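Local atomic coordinates of monomethylamine methyltransferase MtmB1 (Methanosarcina barkeri, PDB entry 1NTH), a protein that catalyses transfer of the methyl group from monomethylamine to the corrinoid cofactor of its partner protein MtmC, a step in methanogenesis from methylamine. Residues 41-46 with 66-71; 56-61 with 315-320; 61-66 with 323-328; 260-265 with 276-281; 280-285 with 294-299. All coordinates share one frame; numbering follows the deposited sequence. Where two conformers were deposited one is given.

In the fold
All five contacts lie on one flank of a TIM barrel. Contact 1 is at the surface, its centre about 23 Å from that of the chain, and joins a lysine and a tyrosine to one carboxylate. Contacts 2 and 3 are buried and fasten helix 56-73 to helix 309-325, first through methionine and tryptophan, then through two phenylalanines and a threonine methyl. Helix 56-73 thus serves the first three contacts. Contacts 4 and 5 share helix 271-288 and reach neighbouring strands of the barrel sheet; contact 5, its centre about 8 Å from that of the chain, is the deepest. Chemistry follows depth: a salt bridge outside, apolar packing between helices, then imidazoles, carboxylates and a shared water inside.

Contact 1 (41-46 with 66-71); sequences QKYGLD and GFEMLL
Lys42, on the last turn of helix 24-42, stretches fully extended toward Glu68 of helix 56-73, and the two side chains come from opposite directions. NZ of Lys42 meets OE1 of Glu68 on its syn side at 2.9 Å, 17° out of the carboxylate plane, forming a salt bridge; a second bond, from the same NZ to OE2 of Glu68, is weak. Lys42 and Glu68 each have two conformers, so the bridge is certain only for this one pairing. Tyr43 follows and reaches the same carboxylate. Its OH donates to Glu68 OE1 over 2.7 Å, arriving nearly along the C-O axis, while the carboxylate plane stands 69° from that of the ring. OE1 of Glu68 therefore accepts from two donors, and its negative charge is probably steadied by the lysine. Glu68 owes its reach to an extended chain that sets out trans from its backbone N (chi1 -162°). The backbone of Tyr43 is held too, its O accepting from Lys61 NZ. Gly44 then takes a positive phi, and Leu45 packs on Ile276 of helix 271-288 and on Met58. The positive phi at Gly44 and the two bonds back into the last turn make a Schellman motif, here closing helix 24-42.

Contact 2 (56-61 with 315-320); sequences KDMMEK and AGWACA
Met58 has a trans first torsion (chi1 -172°), which lays its CG methylene against the six-membered ring of Trp317; a bend at chi2 then turns the sulfur away from helix 309-325, and one at chi3 turns the methyl. In Trp317 the ring system leaves beside the backbone N (chi1 -82°), a torsion that takes the CZ3-CH2 end of the indole to helix 56-73. Met58 CG lies 3.6 Å from Trp317 CZ3 and 3.7 Å from Trp317 CH2, almost equally close to both atoms, at an oblique approach. Met59 works one position along: its CG passes Trp317 CZ3 more loosely at 4.2 Å, and a bend at the last torsion turns the methyl to Ala320. There Met59 CE sits 3.9 Å from Ala320 CB and 3.3 Å from Ala320 O, beside the backbone. The indole is fixed from elsewhere as well, since NE1 hydrogen-bonds to Glu50 O and Phe47 stacks on the ring. Segments 56-61 and 315-320 cross almost at right angles (-85°), their axes 10.3 Å apart. Pro53 packs on Met59, Trp317 and Ala320, while helix 271-288 meets helix 309-325 through Thr275 on Trp317 and Asp278 on Ala318.

Contact 3 (61-66 with 323-328); sequences KLFKAG and SEFTDI
Thr326, whose methyl touches Phe63, has its hydroxyl bonded to two groups: OG1 accepts from Ile328 N at 3.1 Å with a nearly straight N-H (162°), an ST turn, and also bonds to Ile322 O in the preceding helical turn. With OG1 held between backbone N and carbonyl carbon (chi1 79°), CG2 is left to face the neighbouring helix, where it rests 3.6 Å from Phe63 CE1 and 4.0 Å from Phe63 CZ. Phe325, one residue earlier, supplies the larger share on this side. Its CB stands over the centre of the Phe63 ring, 4.0 Å from the centroid, a CH-pi contact almost on the ring normal. The two phenyl planes are nearly parallel, yet with centroids 5.5 Å apart they barely overlap; Phe325 CD1 instead meets Phe63 CB at 4.0 Å. Phe63 is further bounded by Thr321 and by Ile283 of helix 271-288. A serine at Phe63 would probably leave the CB of Phe325 and the methyl of Thr326 facing a gap where the ring had filled the joint. Polar bonds thus shape the chain where helix 309-325 ends, and the union with helix 56-73 itself rests on dispersion and CH-pi contact.

Contact 4 (260-265 with 276-281); sequences QMPIFG and IVDVAT
Gln260, the residue with most surface covered here, lays its aliphatic part across Thr281 at about a right angle. Gln260 CG lies 3.8 Å from both CB and CG2 of Thr281, and Gln260 CB is 4.0 Å from Thr281 CB, so the two side chains cross in van der Waals contact. The bend of the glutamine at chi2 (-88°) brings Gln260 CD beside the Thr281 methyl, 3.7 Å from CG2. Thr281 OG1 bonds to a water, 3.1 Å away. Asp278 OD1 lies 2.8 Å from the oxygen of that water, and Gln260 O is also within its reach; its two protons cannot serve every acceptor nearby, so no single donation is certain. The water joins the backbone after strand 255-259 to the side chains of the helix. Pro262 makes the second patch: its CG abuts the carboxylate of Asp278, 3.9 Å from Asp278 CG, an apolar ring corner against a flat polar group. The contact lies inside the beta-alpha-beta unit of strand 263-264, helix 271-288 and strand 293-300. Gln260 and Pro262 bond through their backbones to strand 293-300, Asp278 packs on Ala318 of helix 309-325, and Ile276 and Val279 meet Leu62 of helix 56-73.

Contact 5 (280-285 with 294-299); sequences ATHINA and HLDGPV
His282 and His294 meet inside a beta-alpha-beta unit of the TIM barrel, where helix 271-288 runs back over strand 293-300; the segment axes are 8.8 Å apart, their directions 156° from each other. The aromatic contact is edge-to-face. His294 points its CD2 at the centre of the His282 ring, 3.3 Å above the plane; the centroids are 4.3 Å apart and the planes make 60°. The first torsion of His294, close to fully trans (chi1 175°), stands its imidazole up from the strand toward the helix. CH-pi and van der Waals contacts add to this. His282 CA lies over one face of the His294 ring, toward the rim, in a CH-pi contact 4.1 Å from the centroid, and Ala285 CB touches the same ring near ND1 of His294 at 3.5 Å. Polar partners also reach both rings. Asp296 OD2 lies in the His282 ring plane, 3.4 Å from His282 CE1, the carboxylate turned almost perpendicular to the ring. His282 ND1 bonds to Asp278 O one turn back and its NE2 to Arg361, which also forms a salt bridge with Asp296. A leucine in place of His282 would probably leave Arg361 NH1 without its nitrogen partner and the CD2 edge of His294 without an aromatic face. On the strand, Asp296 OD1 accepts from Gly297 N at 2.6 Å, from above the carboxylate plane. His294 is fixed at both nitrogens: ND1 by Asp258 OD2, and NE2 by the water shared with Thr281, whose oxygen lies in the ring plane 2.7 Å from His294 NE2.

Contact 1 (41-46 with 66-71)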
# COMPACT_ATOMS: atom_id res chain seq x y z
N GLN A 41 -13.87 51.93 -15.48
CA GLN A 41 -14.48 52.95 -16.33
C GLN A 41 -14.54 52.53 -17.79
O GLN A 41 -15.56 52.71 -18.45
CB GLN A 41 -13.72 54.27 -16.18
CG GLN A 41 -14.32 55.45 -16.95
CD GLN A 41 -15.80 55.66 -16.68
OE1 GLN A 41 -16.30 55.39 -15.59
NE2 GLN A 41 -16.51 56.15 -17.69
N LYS A 42 -13.46 51.95 -18.31
CA LYS A 42 -13.43 51.52 -19.70
C LYS A 42 -14.52 50.50 -20.02
O LYS A 42 -15.11 50.55 -21.10
CB LYS A 42 -12.07 50.90 -20.01
CG LYS A 42 -12.01 50.10 -21.31
CD LYS A 42 -10.69 49.35 -21.45
CE LYS A 42 -10.69 48.46 -22.69
NZ LYS A 42 -9.40 47.73 -22.86
N TYR A 43 -14.81 49.60 -19.08
CA TYR A 43 -15.85 48.61 -19.31
C TYR A 43 -17.19 49.03 -18.71
O TYR A 43 -18.18 48.30 -18.80
CB TYR A 43 -15.43 47.25 -18.74
CG TYR A 43 -14.38 46.55 -19.57
CD1 TYR A 43 -13.03 46.63 -19.24
CD2 TYR A 43 -14.73 45.83 -20.71
CE1 TYR A 43 -12.06 46.01 -20.02
CE2 TYR A 43 -13.77 45.21 -21.50
CZ TYR A 43 -12.44 45.30 -21.15
OH TYR A 43 -11.49 44.68 -21.93
N GLY A 44 -17.22 50.21 -18.10
CA GLY A 44 -18.45 50.71 -17.50
C GLY A 44 -19.08 49.77 -16.49
O GLY A 44 -20.30 49.60 -16.47
N LEU A 45 -18.26 49.18 -15.63
CA LEU A 45 -18.78 48.25 -14.63
C LEU A 45 -19.63 48.95 -13.57
O LEU A 45 -19.21 49.94 -12.97
CB LEU A 45 -17.64 47.49 -13.97
CG LEU A 45 -16.74 46.70 -14.92
CD1 LEU A 45 -15.68 45.95 -14.11
CD2 LEU A 45 -17.57 45.73 -15.75
N ASP A 46 -20.83 48.42 -13.35
CA ASP A 46 -21.77 48.95 -12.37
C ASP A 46 -22.62 47.76 -11.92
O ASP A 46 -23.42 47.24 -12.70
CB ASP A 46 -22.66 50.01 -13.02
CG ASP A 46 -23.55 50.72 -12.01
OD1 ASP A 46 -23.72 50.21 -10.88
OD2 ASP A 46 -24.10 51.79 -12.35
N GLY A 66 -11.12 41.54 -15.66
CA GLY A 66 -10.24 40.74 -14.81
C GLY A 66 -9.09 40.14 -15.60
O GLY A 66 -7.95 40.11 -15.12
N PHE A 67 -9.39 39.65 -16.80
CA PHE A 67 -8.38 39.06 -17.67
C PHE A 67 -7.35 40.13 -18.03
O PHE A 67 -6.14 39.90 -17.94
CB PHE A 67 -9.04 38.53 -18.95
CG PHE A 67 -8.11 37.76 -19.85
CD1 PHE A 67 -8.21 36.37 -19.95
CD2 PHE A 67 -7.15 38.41 -20.61
CE1 PHE A 67 -7.38 35.65 -20.80
CE2 PHE A 67 -6.30 37.70 -21.47
CZ PHE A 67 -6.42 36.31 -21.56
N GLU A 68 -7.83 41.30 -18.41
CA GLU A 68 -6.94 42.39 -18.81
C GLU A 68 -6.11 42.90 -17.64
O GLU A 68 -4.96 43.30 -17.82
CB GLU A 68 -7.76 43.55 -19.40
CG GLU A 68 -6.94 44.53 -20.22
CD GLU A 68 -7.78 45.65 -20.81
OE1 GLU A 68 -8.93 45.39 -21.22
OE2 GLU A 68 -7.28 46.80 -20.86
N MET A 69 -6.69 42.90 -16.44
CA MET A 69 -5.96 43.33 -15.26
C MET A 69 -4.73 42.44 -15.08
O MET A 69 -3.62 42.93 -14.89
CB MET A 69 -6.88 43.20 -14.03
CG MET A 69 -6.28 43.67 -12.72
SD MET A 69 -6.27 45.47 -12.56
CE MET A 69 -5.26 45.68 -11.11
N LEU A 70 -4.94 41.13 -15.14
CA LEU A 70 -3.84 40.20 -14.97
C LEU A 70 -2.81 40.32 -16.09
O LEU A 70 -1.60 40.33 -15.84
CB LEU A 70 -4.37 38.76 -14.92
CG LEU A 70 -3.34 37.67 -14.61
CD1 LEU A 70 -2.72 37.92 -13.23
CD2 LEU A 70 -4.02 36.31 -14.64
N LEU A 71 -3.29 40.42 -17.32
CA LEU A 71 -2.41 40.53 -18.48
C LEU A 71 -1.55 41.80 -18.51
O LEU A 71 -0.36 41.75 -18.81
CB LEU A 71 -3.23 40.46 -19.77
CG LEU A 71 -2.45 40.68 -21.07
CD1 LEU A 71 -1.43 39.57 -21.26
CD2 LEU A 71 -3.42 40.72 -22.24

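Contact 2 (56-61 with 315-320)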
# COMPACT_ATOMS: atom_id res chain seq x y z
N LYS A 56 -25.79 39.21 -18.00
CA LYS A 56 -24.65 38.53 -18.60
C LYS A 56 -23.71 39.45 -19.36
O LYS A 56 -22.51 39.18 -19.45
CB LYS A 56 -25.14 37.39 -19.52
CG LYS A 56 -24.01 36.59 -20.15
CD LYS A 56 -24.55 35.48 -21.04
CE LYS A 56 -23.42 34.69 -21.68
NZ LYS A 56 -23.94 33.61 -22.57
N ASP A 57 -24.24 40.54 -19.91
CA ASP A 57 -23.40 41.49 -20.64
C ASP A 57 -22.41 42.14 -19.68
O ASP A 57 -21.23 42.30 -19.99
CB ASP A 57 -24.25 42.56 -21.32
CG ASP A 57 -25.11 41.99 -22.43
OD1 ASP A 57 -24.56 41.30 -23.32
OD2 ASP A 57 -26.34 42.23 -22.42
N MET A 58 -22.90 42.53 -18.50
CA MET A 58 -22.06 43.17 -17.50
C MET A 58 -21.05 42.14 -16.97
O MET A 58 -19.90 42.48 -16.70
CB MET A 58 -22.92 43.69 -16.35
CG MET A 58 -22.18 44.55 -15.33
SD MET A 58 -21.51 46.07 -16.06
CE MET A 58 -23.00 47.08 -16.13
N MET A 59 -21.49 40.90 -16.84
CA MET A 59 -20.61 39.83 -16.36
C MET A 59 -19.48 39.59 -17.34
O MET A 59 -18.33 39.40 -16.93
CB MET A 59 -21.41 38.55 -16.15
CG MET A 59 -22.39 38.63 -14.99
SD MET A 59 -23.55 37.25 -14.98
CE MET A 59 -22.43 35.89 -14.61
N GLU A 60 -19.79 39.60 -18.63
CA GLU A 60 -18.76 39.38 -19.64
C GLU A 60 -17.73 40.51 -19.61
O GLU A 60 -16.54 40.28 -19.80
CB GLU A 60 -19.38 39.28 -21.03
CG GLU A 60 -18.35 39.17 -22.14
CD GLU A 60 -18.95 38.77 -23.48
OE1 GLU A 60 -20.03 39.30 -23.82
OE2 GLU A 60 -18.33 37.94 -24.18
N LYS A 61 -18.19 41.73 -19.36
CA LYS A 61 -17.26 42.85 -19.28
C LYS A 61 -16.38 42.71 -18.04
O LYS A 61 -15.20 43.05 -18.07
CB LYS A 61 -18.02 44.18 -19.26
CG LYS A 61 -18.74 44.47 -20.57
CD LYS A 61 -19.30 45.88 -20.62
CE LYS A 61 -20.35 46.11 -19.54
NZ LYS A 61 -20.84 47.52 -19.54
N ALA A 315 -17.77 38.81 -3.91
CA ALA A 315 -17.72 37.36 -4.06
C ALA A 315 -18.78 36.85 -5.03
O ALA A 315 -18.50 36.00 -5.88
CB ALA A 315 -17.88 36.69 -2.70
N GLY A 316 -20.00 37.36 -4.89
CA GLY A 316 -21.09 36.93 -5.76
C GLY A 316 -20.83 37.20 -7.23
O GLY A 316 -21.04 36.33 -8.08
N TRP A 317 -20.36 38.41 -7.54
CA TRP A 317 -20.07 38.76 -8.93
C TRP A 317 -18.86 38.01 -9.47
O TRP A 317 -18.88 37.54 -10.61
CB TRP A 317 -19.85 40.27 -9.07
CG TRP A 317 -21.13 41.04 -9.17
CD1 TRP A 317 -21.98 41.37 -8.16
CD2 TRP A 317 -21.72 41.56 -10.37
NE1 TRP A 317 -23.07 42.06 -8.65
CE2 TRP A 317 -22.93 42.19 -10.01
CE3 TRP A 317 -21.34 41.56 -11.72
CZ2 TRP A 317 -23.77 42.81 -10.94
CZ3 TRP A 317 -22.17 42.17 -12.66
CH2 TRP A 317 -23.37 42.79 -12.26
N ALA A 318 -17.82 37.89 -8.66
CA ALA A 318 -16.62 37.19 -9.11
C ALA A 318 -16.93 35.72 -9.43
O ALA A 318 -16.56 35.22 -10.49
CB ALA A 318 -15.53 37.27 -8.05
N CYS A 319 -17.62 35.05 -8.52
CA CYS A 319 -17.96 33.64 -8.73
C CYS A 319 -18.95 33.41 -9.86
O CYS A 319 -18.78 32.49 -10.66
CB CYS A 319 -18.50 33.02 -7.44
SG CYS A 319 -18.74 31.23 -7.58
N ALA A 320 -19.99 34.24 -9.93
CA ALA A 320 -20.98 34.07 -10.99
C ALA A 320 -20.30 34.23 -12.34
O ALA A 320 -20.58 33.49 -13.29
CB ALA A 320 -22.10 35.10 -10.85

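Contact 3 (61-66 with 323-328)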
# COMPACT_ATOMS: atom_id res chain seq x y z
N LYS A 61 -18.19 41.73 -19.36
CA LYS A 61 -17.26 42.85 -19.28
C LYS A 61 -16.38 42.71 -18.04
O LYS A 61 -15.20 43.05 -18.07
CB LYS A 61 -18.02 44.18 -19.26
CG LYS A 61 -18.74 44.47 -20.57
CD LYS A 61 -19.30 45.88 -20.62
CE LYS A 61 -20.35 46.11 -19.54
NZ LYS A 61 -20.84 47.52 -19.54
N LEU A 62 -16.95 42.20 -16.96
CA LEU A 62 -16.18 41.99 -15.73
C LEU A 62 -15.11 40.93 -15.98
O LEU A 62 -13.99 41.05 -15.50
CB LEU A 62 -17.10 41.55 -14.59
CG LEU A 62 -16.39 41.06 -13.32
CD1 LEU A 62 -15.46 42.14 -12.78
CD2 LEU A 62 -17.42 40.66 -12.27
N PHE A 63 -15.46 39.89 -16.73
CA PHE A 63 -14.50 38.85 -17.02
C PHE A 63 -13.35 39.42 -17.85
O PHE A 63 -12.18 39.17 -17.56
CB PHE A 63 -15.15 37.69 -17.80
CG PHE A 63 -14.18 36.60 -18.16
CD1 PHE A 63 -13.64 35.78 -17.18
CD2 PHE A 63 -13.78 36.42 -19.48
CE1 PHE A 63 -12.71 34.79 -17.51
CE2 PHE A 63 -12.86 35.43 -19.82
CZ PHE A 63 -12.32 34.62 -18.83
N LYS A 64 -13.69 40.19 -18.88
CA LYS A 64 -12.68 40.79 -19.73
C LYS A 64 -11.79 41.73 -18.92
O LYS A 64 -10.58 41.78 -19.13
CB LYS A 64 -13.33 41.55 -20.89
CG LYS A 64 -13.98 40.63 -21.91
CD LYS A 64 -14.60 41.44 -23.04
CE LYS A 64 -15.20 40.53 -24.10
NZ LYS A 64 -15.81 41.30 -25.22
N ALA A 65 -12.40 42.47 -17.99
CA ALA A 65 -11.65 43.39 -17.14
C ALA A 65 -10.65 42.63 -16.27
O ALA A 65 -9.49 43.01 -16.14
CB ALA A 65 -12.61 44.19 -16.26
N GLY A 66 -11.12 41.54 -15.66
CA GLY A 66 -10.24 40.74 -14.81
C GLY A 66 -9.09 40.14 -15.60
O GLY A 66 -7.95 40.11 -15.12
N SER A 323 -17.92 31.31 -12.97
CA SER A 323 -18.74 30.13 -13.27
C SER A 323 -19.31 30.19 -14.68
O SER A 323 -19.43 29.16 -15.36
CB SER A 323 -19.89 30.01 -12.28
OG SER A 323 -19.41 29.82 -10.96
N GLU A 324 -19.65 31.39 -15.13
CA GLU A 324 -20.22 31.57 -16.45
C GLU A 324 -19.23 31.42 -17.60
O GLU A 324 -19.54 30.79 -18.61
CB GLU A 324 -20.88 32.96 -16.54
CG GLU A 324 -21.42 33.30 -17.92
CD GLU A 324 -22.70 32.55 -18.26
OE1 GLU A 324 -23.05 32.49 -19.45
OE2 GLU A 324 -23.35 32.03 -17.33
N PHE A 325 -18.03 31.98 -17.44
CA PHE A 325 -17.05 31.95 -18.51
C PHE A 325 -15.87 31.00 -18.41
O PHE A 325 -15.06 30.94 -19.34
CB PHE A 325 -16.54 33.38 -18.75
CG PHE A 325 -17.64 34.35 -19.06
CD1 PHE A 325 -18.19 35.14 -18.05
CD2 PHE A 325 -18.18 34.43 -20.34
CE1 PHE A 325 -19.26 35.99 -18.32
CE2 PHE A 325 -19.25 35.27 -20.61
CZ PHE A 325 -19.80 36.05 -19.60
N THR A 326 -15.75 30.27 -17.31
CA THR A 326 -14.66 29.31 -17.16
C THR A 326 -15.17 28.08 -16.43
O THR A 326 -16.31 28.03 -15.97
CB THR A 326 -13.48 29.87 -16.32
OG1 THR A 326 -13.80 29.80 -14.93
CG2 THR A 326 -13.18 31.31 -16.69
N ASP A 327 -14.30 27.08 -16.33
CA ASP A 327 -14.63 25.84 -15.63
C ASP A 327 -13.81 25.76 -14.35
O ASP A 327 -13.66 24.69 -13.76
CB ASP A 327 -14.33 24.65 -16.54
CG ASP A 327 -15.34 24.52 -17.67
OD1 ASP A 327 -14.99 23.95 -18.71
OD2 ASP A 327 -16.49 24.98 -17.49
N ILE A 328 -13.28 26.90 -13.91
CA ILE A 328 -12.47 26.96 -12.69
C ILE A 328 -13.31 26.61 -11.46
O ILE A 328 -14.35 27.22 -11.22
CB ILE A 328 -11.87 28.37 -12.49
CG1 ILE A 328 -10.90 28.68 -13.63
CG2 ILE A 328 -11.16 28.45 -11.14
CD1 ILE A 328 -10.35 30.11 -13.60

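Contact 4 (260-265 with 276-281)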
# COMPACT_ATOMS: atom_id res chain seq x y z
N GLN A 260 -6.82 33.52 -2.23
CA GLN A 260 -6.52 34.95 -2.28
C GLN A 260 -7.71 35.63 -1.63
O GLN A 260 -8.86 35.26 -1.86
CB GLN A 260 -6.32 35.45 -3.71
CG GLN A 260 -5.43 36.70 -3.80
CD GLN A 260 -6.20 38.00 -3.66
OE1 GLN A 260 -5.71 38.96 -3.05
NE2 GLN A 260 -7.40 38.05 -4.23
N MET A 261 -7.42 36.62 -0.79
CA MET A 261 -8.47 37.33 -0.08
C MET A 261 -8.38 38.82 -0.40
O MET A 261 -7.77 39.58 0.35
CB MET A 261 -8.33 37.10 1.42
CG MET A 261 -8.46 35.63 1.84
SD MET A 261 -7.09 34.54 1.33
CE MET A 261 -5.87 34.92 2.60
N PRO A 262 -8.99 39.24 -1.51
CA PRO A 262 -8.96 40.66 -1.90
C PRO A 262 -9.60 41.54 -0.83
O PRO A 262 -10.60 41.17 -0.22
CB PRO A 262 -9.71 40.68 -3.23
CG PRO A 262 -10.68 39.54 -3.09
CD PRO A 262 -9.84 38.46 -2.43
N ILE A 263 -9.01 42.71 -0.62
CA ILE A 263 -9.50 43.63 0.40
C ILE A 263 -10.34 44.78 -0.15
O ILE A 263 -9.85 45.62 -0.90
CB ILE A 263 -8.32 44.21 1.20
CG1 ILE A 263 -7.52 43.07 1.84
CG2 ILE A 263 -8.83 45.17 2.27
CD1 ILE A 263 -6.24 43.53 2.53
N PHE A 264 -11.62 44.80 0.23
CA PHE A 264 -12.50 45.88 -0.19
C PHE A 264 -12.00 47.14 0.50
O PHE A 264 -11.82 47.15 1.72
CB PHE A 264 -13.94 45.62 0.25
CG PHE A 264 -14.81 46.85 0.19
CD1 PHE A 264 -15.13 47.43 -1.03
CD2 PHE A 264 -15.25 47.46 1.36
CE1 PHE A 264 -15.88 48.60 -1.09
CE2 PHE A 264 -15.99 48.64 1.32
CZ PHE A 264 -16.31 49.21 0.09
N GLY A 265 -11.78 48.20 -0.27
CA GLY A 265 -11.28 49.43 0.32
C GLY A 265 -9.77 49.37 0.42
O GLY A 265 -9.13 50.27 0.99
N ILE A 276 -12.66 43.20 -9.93
CA ILE A 276 -11.80 43.02 -11.09
C ILE A 276 -10.55 42.27 -10.63
O ILE A 276 -10.10 41.33 -11.29
CB ILE A 276 -11.38 44.39 -11.69
CG1 ILE A 276 -12.59 45.05 -12.35
CG2 ILE A 276 -10.25 44.21 -12.70
CD1 ILE A 276 -12.32 46.46 -12.87
N VAL A 277 -10.01 42.68 -9.49
CA VAL A 277 -8.82 42.03 -8.93
C VAL A 277 -9.16 40.59 -8.58
O VAL A 277 -8.36 39.68 -8.83
CB VAL A 277 -8.33 42.77 -7.66
CG1 VAL A 277 -7.33 41.90 -6.90
CG2 VAL A 277 -7.68 44.08 -8.04
N ASP A 278 -10.33 40.38 -8.00
CA ASP A 278 -10.77 39.04 -7.60
C ASP A 278 -10.81 38.11 -8.80
O ASP A 278 -10.32 36.98 -8.74
CB ASP A 278 -12.15 39.11 -6.94
CG ASP A 278 -12.47 37.87 -6.13
OD1 ASP A 278 -11.68 36.90 -6.18
OD2 ASP A 278 -13.52 37.86 -5.45
N VAL A 279 -11.40 38.57 -9.91
CA VAL A 279 -11.46 37.74 -11.11
C VAL A 279 -10.03 37.45 -11.58
O VAL A 279 -9.70 36.33 -11.95
CB VAL A 279 -12.26 38.45 -12.24
CG1 VAL A 279 -12.10 37.70 -13.56
CG2 VAL A 279 -13.73 38.52 -11.85
N ALA A 280 -9.18 38.47 -11.54
CA ALA A 280 -7.80 38.31 -11.96
C ALA A 280 -7.06 37.27 -11.11
O ALA A 280 -6.24 36.52 -11.64
CB ALA A 280 -7.07 39.65 -11.89
N THR A 281 -7.33 37.24 -9.81
CA THR A 281 -6.64 36.28 -8.95
C THR A 281 -7.20 34.86 -9.07
O THR A 281 -6.49 33.89 -8.80
CB THR A 281 -6.60 36.74 -7.46
OG1 THR A 281 -7.92 36.90 -6.94
CG2 THR A 281 -5.86 38.08 -7.36
O HOH W 1 -9.74 35.52 -4.78

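Contact 5 (280-285 with 294-299)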
# COMPACT_ATOMS: atom_id res chain seq x y z
N ALA A 280 -9.18 38.47 -11.54
CA ALA A 280 -7.80 38.31 -11.96
C ALA A 280 -7.06 37.27 -11.11
O ALA A 280 -6.24 36.52 -11.64
CB ALA A 280 -7.07 39.65 -11.89
N THR A 281 -7.33 37.24 -9.81
CA THR A 281 -6.64 36.28 -8.95
C THR A 281 -7.20 34.86 -9.07
O THR A 281 -6.49 33.89 -8.80
CB THR A 281 -6.60 36.74 -7.46
OG1 THR A 281 -7.92 36.90 -6.94
CG2 THR A 281 -5.86 38.08 -7.36
N HIS A 282 -8.46 34.74 -9.49
CA HIS A 282 -9.06 33.42 -9.70
C HIS A 282 -8.32 32.83 -10.90
O HIS A 282 -7.96 31.65 -10.92
CB HIS A 282 -10.55 33.51 -10.06
CG HIS A 282 -11.47 33.49 -8.87
ND1 HIS A 282 -11.56 34.53 -7.98
CD2 HIS A 282 -12.35 32.55 -8.45
CE1 HIS A 282 -12.47 34.24 -7.05
NE2 HIS A 282 -12.96 33.04 -7.32
N ILE A 283 -8.08 33.66 -11.91
CA ILE A 283 -7.36 33.23 -13.11
C ILE A 283 -5.89 32.94 -12.78
O ILE A 283 -5.33 31.95 -13.24
CB ILE A 283 -7.45 34.31 -14.22
CG1 ILE A 283 -8.90 34.47 -14.69
CG2 ILE A 283 -6.57 33.92 -15.40
CD1 ILE A 283 -9.13 35.65 -15.65
N ASN A 284 -5.27 33.80 -11.99
CA ASN A 284 -3.87 33.61 -11.63
C ASN A 284 -3.66 32.28 -10.89
O ASN A 284 -2.60 31.67 -10.99
CB ASN A 284 -3.37 34.76 -10.76
CG ASN A 284 -1.86 34.75 -10.60
OD1 ASN A 284 -1.13 34.70 -11.59
ND2 ASN A 284 -1.39 34.81 -9.36
N ALA A 285 -4.69 31.84 -10.17
CA ALA A 285 -4.61 30.59 -9.42
C ALA A 285 -4.26 29.40 -10.31
O ALA A 285 -3.43 28.57 -9.94
CB ALA A 285 -5.93 30.33 -8.70
N HIS A 294 -9.69 27.24 -6.48
CA HIS A 294 -9.31 28.50 -5.86
C HIS A 294 -10.27 28.93 -4.76
O HIS A 294 -11.48 28.90 -4.95
CB HIS A 294 -9.25 29.60 -6.93
CG HIS A 294 -8.99 30.97 -6.37
ND1 HIS A 294 -7.75 31.36 -5.92
CD2 HIS A 294 -9.81 32.02 -6.17
CE1 HIS A 294 -7.82 32.60 -5.46
NE2 HIS A 294 -9.06 33.02 -5.60
N LEU A 295 -9.70 29.33 -3.63
CA LEU A 295 -10.49 29.77 -2.49
C LEU A 295 -10.44 31.30 -2.42
O LEU A 295 -9.36 31.89 -2.32
CB LEU A 295 -9.94 29.19 -1.20
CG LEU A 295 -10.71 29.58 0.07
CD1 LEU A 295 -12.08 28.92 0.08
CD2 LEU A 295 -9.91 29.16 1.27
N ASP A 296 -11.61 31.92 -2.45
CA ASP A 296 -11.74 33.37 -2.38
C ASP A 296 -12.01 33.75 -0.93
O ASP A 296 -12.10 32.88 -0.05
CB ASP A 296 -12.90 33.81 -3.28
CG ASP A 296 -12.92 35.31 -3.56
OD1 ASP A 296 -12.07 36.05 -3.03
OD2 ASP A 296 -13.81 35.73 -4.32
N GLY A 297 -12.15 35.04 -0.67
CA GLY A 297 -12.43 35.51 0.67
C GLY A 297 -12.33 37.02 0.74
O GLY A 297 -11.51 37.55 1.49
N PRO A 298 -13.16 37.75 -0.03
CA PRO A 298 -13.10 39.22 -0.00
C PRO A 298 -13.34 39.70 1.42
O PRO A 298 -14.29 39.27 2.07
CB PRO A 298 -14.24 39.63 -0.94
CG PRO A 298 -14.37 38.44 -1.87
CD PRO A 298 -14.24 37.29 -0.91
N VAL A 299 -12.48 40.59 1.91
CA VAL A 299 -12.63 41.07 3.27
C VAL A 299 -12.69 42.60 3.35
O VAL A 299 -12.05 43.30 2.57
CB VAL A 299 -11.47 40.55 4.15
CG1 VAL A 299 -10.14 41.04 3.60
CG2 VAL A 299 -11.66 40.97 5.59
O HOH W 1 -9.74 35.52 -4.78